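Local coordinates for protein-glutamine gamma-glutamyltransferase (PDB 6G49) that shows transglutaminase activity in vitro, joining protein glutamine and lysine side chains, and is critical for viability, perhaps through a function linked to the cell wall, at residues 99-105 against 159-165; 91-95 against 135-141. All coordinates share one frame; numbering follows the deposited sequence. Where two conformers were deposited one is given.

Contact 1: 99-105 against 159-165; sequences HWQKRGP and WPQALRE
Trp159 receives the side chain of Lys102 over one face of its indole. The lysine chain is extended beyond CG and runs obliquely across the ring. Its CE lies 3.8 Å from the centroid of the six-membered ring of Trp159, a CH-pi contact 16° off the ring normal. Trp159 CE3 lies at the edge of the Trp100 ring, 4.1 Å from Trp100 CH2, and the two side chains cross at about a right angle. Ala162 CB sits at the edge of the Trp100 ring.

Leu163 lies against the guanidinium of Arg103. Its CB is 3.5 Å above the guanidinium plane, over the centre. Arg103 CG stands between the backbone N and the carbonyl carbon (chi1 87°), and the chain then extends over the 159-162 turn. There Arg103 NE donates to Gln161 O at 2.7 Å, in the guanidinium plane and almost in line with the carbonyl. One water bridges Arg103 O, Pro105 O and Gln161 N.

Gln101 and Leu163 form an antiparallel hydrogen-bonded pair. Gln101 N to Leu163 O and Leu163 N to Gln101 O are both 3.0 Å. Glu165 N adds a bond to His99 O.

This two-stranded ribbon adjoins two larger sheets. Trp100 and Trp159 touch Gln128 of strand 127-129. Arg164 forms salt bridges with Asp125 and with Glu291 of strand 286-294, and it packs on strand 298-302.

Contact 2: 91-95 against 135-141; sequences QWSGE and RLMSDFH
Arg135 reaches Ser93 with the end of its side chain. Its NH1 makes a weak bond to Ser93 OG. Leu136 follows, and its carbonyl O accepts the backbone N of Gly94 at 2.8 Å. Leu136 CD2 lies 3.7 Å from Glu95 OE1, an oxygen that is hydrogen-bonded to Gln128.

Met137 holds its thioether end beside the backbone of Trp92. Bends at chi2 and chi3 fold the chain back, so that CE comes 3.3 Å from Trp92 O. Its CB touches Gln91 CB. Gly94 CA makes a CA-H...O contact with Met137 O, close to the other backbone.

Ser138 is gripped by three hydrogen bonds. Its N donates to Trp92 O at 2.8 Å. Its OG stands between the backbone N and the carbonyl carbon (chi1 39°), where it accepts Trp92 N in a nearly straight bond of 3.1 Å. The same hydroxyl donates to Gln91 OE1 at 2.9 Å, in the carbonyl plane and on a lone pair. Ser138 CB also lies over the five-membered ring of Trp92, a CH-pi contact of 3.8 Å to the centroid.

Asp139 stacks its carboxylate on the Gln91 amide, with the planes 6° apart. Gln91 NE2 is bonded to Glu79, and Asp139 OD2 to Thr77. His141 ND1 donates to Asp139 OD1 at 2.6 Å, in the ring plane and on the syn lone pair. This bond probably helps hold the carboxylate flat against the amide. His141 CE1 also meets Gln91 CG at the ring edge.

Residues 137-140 form a type I turn with a G1 bulge at Phe140, the 3:5 hairpin loop linking strands 134-136 and 142-144. The 91-95 loop docks on this hairpin end, with a single backbone bridge between Ser93 and Met137.

Overall arrangement
The centres of contacts 1 and 2 lie about 14 Å apart, on the same side of the chain's centre. Their segments alternate along the chain: 91-95, 99-105, 135-141, then 159-165. The loop of contact 2 thus runs almost directly into the ribbon of contact 1. The two also touch, with Gly94 O against His99 and Trp100. Phe140 makes a cation-pi contact with Arg164. All four segments belong to the TgpA N-terminal domain. Through Glu291 and strand 298-302, Arg164 ties contact 1 to the transglutaminase-like region. Strands 298-302 and 134-136 belong to one large antiparallel sheet. The side chain of Arg164 is about 11 Å from that of Asp303, a probable active-site residue; contact 2 lies away from the active-site residues.

Contact 1: 99-105 against 159-165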
# COMPACT_ATOMS: atom_id res chain seq x y z
N HIS A 99 12.87 10.10 -11.73
CA HIS A 99 11.92 9.45 -10.96
C HIS A 99 12.55 8.20 -10.35
O HIS A 99 12.39 8.02 -9.19
CB HIS A 99 10.57 9.30 -11.68
CG HIS A 99 9.57 10.26 -11.13
ND1 HIS A 99 8.85 10.02 -9.93
CD2 HIS A 99 9.21 11.50 -11.57
CE1 HIS A 99 8.10 11.08 -9.68
NE2 HIS A 99 8.30 12.00 -10.68
N TRP A 100 13.26 7.35 -11.12
CA TRP A 100 13.66 6.04 -10.62
C TRP A 100 14.79 5.43 -11.47
O TRP A 100 15.02 5.87 -12.56
CB TRP A 100 12.47 5.08 -10.54
CG TRP A 100 11.89 4.63 -11.85
CD1 TRP A 100 11.17 5.39 -12.73
CD2 TRP A 100 11.95 3.32 -12.43
NE1 TRP A 100 10.78 4.63 -13.79
CE2 TRP A 100 11.25 3.36 -13.64
CE3 TRP A 100 12.53 2.11 -12.03
CZ2 TRP A 100 11.10 2.24 -14.46
CZ3 TRP A 100 12.36 1.00 -12.83
CH2 TRP A 100 11.68 1.08 -14.04
N GLN A 101 15.45 4.44 -10.89
CA GLN A 101 16.57 3.75 -11.48
C GLN A 101 16.38 2.25 -11.24
O GLN A 101 16.27 1.78 -10.14
CB GLN A 101 17.87 4.25 -10.83
CG GLN A 101 19.15 3.52 -11.26
CD GLN A 101 20.28 3.74 -10.28
OE1 GLN A 101 20.77 2.81 -9.63
NE2 GLN A 101 20.66 5.00 -10.11
N LYS A 102 16.41 1.51 -12.32
CA LYS A 102 16.47 0.10 -12.27
C LYS A 102 17.72 -0.40 -11.57
O LYS A 102 18.80 0.04 -11.85
CB LYS A 102 16.52 -0.45 -13.69
CG LYS A 102 15.25 -0.22 -14.47
CD LYS A 102 15.31 -0.74 -15.87
CE LYS A 102 14.03 -0.38 -16.58
NZ LYS A 102 14.06 -0.82 -17.99
N ARG A 103 17.51 -1.31 -10.63
CA ARG A 103 18.56 -2.12 -10.10
C ARG A 103 17.92 -3.40 -9.56
O ARG A 103 16.70 -3.51 -9.37
CB ARG A 103 19.39 -1.33 -9.09
CG ARG A 103 18.86 -1.36 -7.67
CD ARG A 103 19.40 -0.25 -6.79
NE ARG A 103 18.44 -0.01 -5.72
CZ ARG A 103 18.50 0.94 -4.78
NH1 ARG A 103 19.59 1.69 -4.64
NH2 ARG A 103 17.46 1.12 -3.98
N GLY A 104 18.76 -4.42 -9.42
CA GLY A 104 18.32 -5.69 -8.91
C GLY A 104 17.59 -6.52 -9.97
O GLY A 104 17.57 -6.23 -11.16
N PRO A 105 16.99 -7.63 -9.55
CA PRO A 105 16.43 -8.58 -10.52
C PRO A 105 15.17 -8.01 -11.19
O PRO A 105 14.46 -7.22 -10.58
CB PRO A 105 16.13 -9.81 -9.66
CG PRO A 105 15.99 -9.30 -8.25
CD PRO A 105 16.81 -8.03 -8.16
N TRP A 159 10.86 -4.31 -11.17
CA TRP A 159 12.13 -4.21 -10.47
C TRP A 159 11.87 -3.87 -9.01
O TRP A 159 11.79 -2.68 -8.66
CB TRP A 159 12.97 -3.11 -11.11
CG TRP A 159 13.56 -3.50 -12.42
CD1 TRP A 159 14.83 -3.98 -12.63
CD2 TRP A 159 12.92 -3.47 -13.71
NE1 TRP A 159 15.00 -4.30 -13.95
CE2 TRP A 159 13.87 -3.95 -14.65
CE3 TRP A 159 11.68 -3.04 -14.19
CZ2 TRP A 159 13.58 -4.04 -16.01
CZ3 TRP A 159 11.39 -3.14 -15.54
CH2 TRP A 159 12.32 -3.66 -16.43
N PRO A 160 11.68 -4.87 -8.14
CA PRO A 160 11.28 -4.61 -6.77
C PRO A 160 12.35 -3.82 -5.99
O PRO A 160 12.01 -3.17 -4.99
CB PRO A 160 11.13 -6.01 -6.18
CG PRO A 160 10.74 -6.85 -7.39
CD PRO A 160 11.63 -6.30 -8.49
N GLN A 161 13.60 -3.92 -6.42
CA GLN A 161 14.76 -3.22 -5.74
C GLN A 161 15.06 -1.88 -6.37
O GLN A 161 16.07 -1.25 -6.01
CB GLN A 161 15.98 -4.14 -5.76
CG GLN A 161 15.75 -5.39 -4.94
CD GLN A 161 16.96 -6.29 -4.86
OE1 GLN A 161 18.07 -5.91 -5.20
NE2 GLN A 161 16.72 -7.50 -4.41
N ALA A 162 14.22 -1.39 -7.30
CA ALA A 162 14.47 -0.13 -7.97
C ALA A 162 14.61 0.99 -6.94
O ALA A 162 13.98 0.96 -5.89
CB ALA A 162 13.36 0.21 -8.93
N LEU A 163 15.52 1.93 -7.21
CA LEU A 163 15.64 3.15 -6.38
C LEU A 163 14.58 4.14 -6.85
O LEU A 163 14.48 4.46 -8.01
CB LEU A 163 17.06 3.71 -6.57
CG LEU A 163 17.39 4.99 -5.83
CD1 LEU A 163 17.29 4.79 -4.34
CD2 LEU A 163 18.81 5.43 -6.21
N ARG A 164 13.77 4.58 -5.90
CA ARG A 164 12.67 5.47 -6.21
C ARG A 164 12.79 6.88 -5.66
O ARG A 164 12.76 7.09 -4.47
CB ARG A 164 11.37 4.86 -5.73
CG ARG A 164 11.20 3.41 -6.12
CD ARG A 164 9.80 2.94 -5.82
NE ARG A 164 9.69 2.41 -4.47
CZ ARG A 164 8.66 2.65 -3.68
NH1 ARG A 164 7.69 3.42 -4.12
NH2 ARG A 164 8.63 2.14 -2.46
N GLU A 165 12.91 7.83 -6.58
CA GLU A 165 12.94 9.23 -6.26
C GLU A 165 13.97 9.54 -5.16
O GLU A 165 13.63 10.09 -4.11
CB GLU A 165 11.53 9.70 -5.87
CG GLU A 165 11.10 10.92 -6.58
CD GLU A 165 9.81 11.60 -6.15
OE1 GLU A 165 8.93 10.95 -5.52
OE2 GLU A 165 9.70 12.79 -6.47
O HOH W 1 14.77 -5.27 -8.73
O HOH W 2 14.75 1.13 -3.24

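Contact 2: 91-95 against 135-141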
# COMPACT_ATOMS: atom_id res chain seq x y z
N GLN A 91 -1.87 12.95 -10.43
CA GLN A 91 -0.45 12.59 -10.63
C GLN A 91 0.04 13.16 -11.97
O GLN A 91 -0.80 13.55 -12.83
CB GLN A 91 -0.23 11.06 -10.64
CG GLN A 91 -0.75 10.32 -9.39
CD GLN A 91 -0.00 10.71 -8.12
OE1 GLN A 91 1.19 11.00 -8.14
NE2 GLN A 91 -0.73 10.80 -7.02
N TRP A 92 1.36 13.12 -12.18
CA TRP A 92 1.99 13.43 -13.48
C TRP A 92 2.85 12.21 -13.84
O TRP A 92 2.78 11.19 -13.19
CB TRP A 92 2.78 14.75 -13.43
CG TRP A 92 3.72 14.92 -12.26
CD1 TRP A 92 5.05 14.60 -12.23
CD2 TRP A 92 3.42 15.50 -10.97
NE1 TRP A 92 5.60 14.94 -11.02
CE2 TRP A 92 4.62 15.47 -10.22
CE3 TRP A 92 2.26 16.02 -10.37
CZ2 TRP A 92 4.68 15.93 -8.90
CZ3 TRP A 92 2.33 16.48 -9.07
CH2 TRP A 92 3.52 16.43 -8.35
N SER A 93 3.65 12.30 -14.90
CA SER A 93 4.45 11.16 -15.38
C SER A 93 5.54 10.78 -14.37
O SER A 93 6.14 11.64 -13.72
CB SER A 93 5.05 11.43 -16.74
OG SER A 93 5.77 10.29 -17.18
N GLY A 94 5.76 9.46 -14.19
CA GLY A 94 6.90 8.96 -13.41
C GLY A 94 7.91 8.17 -14.25
O GLY A 94 8.84 7.63 -13.71
N GLU A 95 7.75 8.14 -15.59
CA GLU A 95 8.58 7.36 -16.50
C GLU A 95 9.81 8.19 -16.94
O GLU A 95 9.89 8.55 -18.10
CB GLU A 95 7.68 6.96 -17.68
CG GLU A 95 8.30 5.96 -18.65
CD GLU A 95 8.58 4.58 -18.07
OE1 GLU A 95 8.30 4.36 -16.89
OE2 GLU A 95 9.12 3.75 -18.80
N ARG A 135 0.51 4.32 -18.23
CA ARG A 135 1.71 4.99 -17.89
C ARG A 135 2.05 4.81 -16.41
O ARG A 135 1.12 4.84 -15.59
CB ARG A 135 1.48 6.49 -18.10
CG ARG A 135 2.73 7.33 -17.94
CD ARG A 135 2.47 8.82 -18.19
NE ARG A 135 2.24 9.18 -19.59
CZ ARG A 135 3.18 9.59 -20.44
NH1 ARG A 135 4.46 9.46 -20.15
NH2 ARG A 135 2.82 10.11 -21.60
N LEU A 136 3.35 4.68 -16.11
CA LEU A 136 3.82 4.71 -14.74
C LEU A 136 3.78 6.17 -14.29
O LEU A 136 4.46 7.04 -14.87
CB LEU A 136 5.22 4.14 -14.66
CG LEU A 136 5.81 4.05 -13.27
CD1 LEU A 136 5.13 2.96 -12.48
CD2 LEU A 136 7.32 3.85 -13.32
N MET A 137 3.00 6.44 -13.25
CA MET A 137 2.81 7.82 -12.79
C MET A 137 3.85 8.17 -11.71
O MET A 137 4.69 7.33 -11.29
CB MET A 137 1.37 8.03 -12.30
CG MET A 137 0.29 7.62 -13.28
SD MET A 137 0.50 8.46 -14.91
CE MET A 137 -0.13 10.06 -14.40
N SER A 138 3.83 9.43 -11.25
CA SER A 138 4.81 9.98 -10.36
C SER A 138 4.84 9.26 -9.00
O SER A 138 5.88 9.27 -8.36
CB SER A 138 4.59 11.50 -10.13
OG SER A 138 3.23 11.87 -10.02
N ASP A 139 3.72 8.60 -8.61
CA ASP A 139 3.64 7.86 -7.36
C ASP A 139 3.85 6.35 -7.59
O ASP A 139 3.44 5.52 -6.73
CB ASP A 139 2.31 8.14 -6.67
CG ASP A 139 1.11 7.56 -7.40
OD1 ASP A 139 1.27 7.28 -8.65
OD2 ASP A 139 0.03 7.42 -6.79
N PHE A 140 4.40 5.99 -8.77
CA PHE A 140 4.82 4.63 -9.11
C PHE A 140 3.61 3.69 -9.21
O PHE A 140 3.77 2.52 -8.99
CB PHE A 140 5.83 4.11 -8.10
CG PHE A 140 7.08 4.96 -8.03
CD1 PHE A 140 8.06 4.82 -8.99
CD2 PHE A 140 7.21 5.98 -7.10
CE1 PHE A 140 9.16 5.67 -9.03
CE2 PHE A 140 8.30 6.82 -7.14
CZ PHE A 140 9.27 6.66 -8.09
N HIS A 141 2.45 4.19 -9.58
CA HIS A 141 1.34 3.32 -9.93
C HIS A 141 1.06 3.47 -11.43
O HIS A 141 1.37 4.48 -12.02
CB HIS A 141 0.09 3.64 -9.08
CG HIS A 141 -0.87 4.57 -9.69
ND1 HIS A 141 -0.68 5.93 -9.66
CD2 HIS A 141 -2.06 4.39 -10.31
CE1 HIS A 141 -1.69 6.53 -10.28
NE2 HIS A 141 -2.56 5.61 -10.70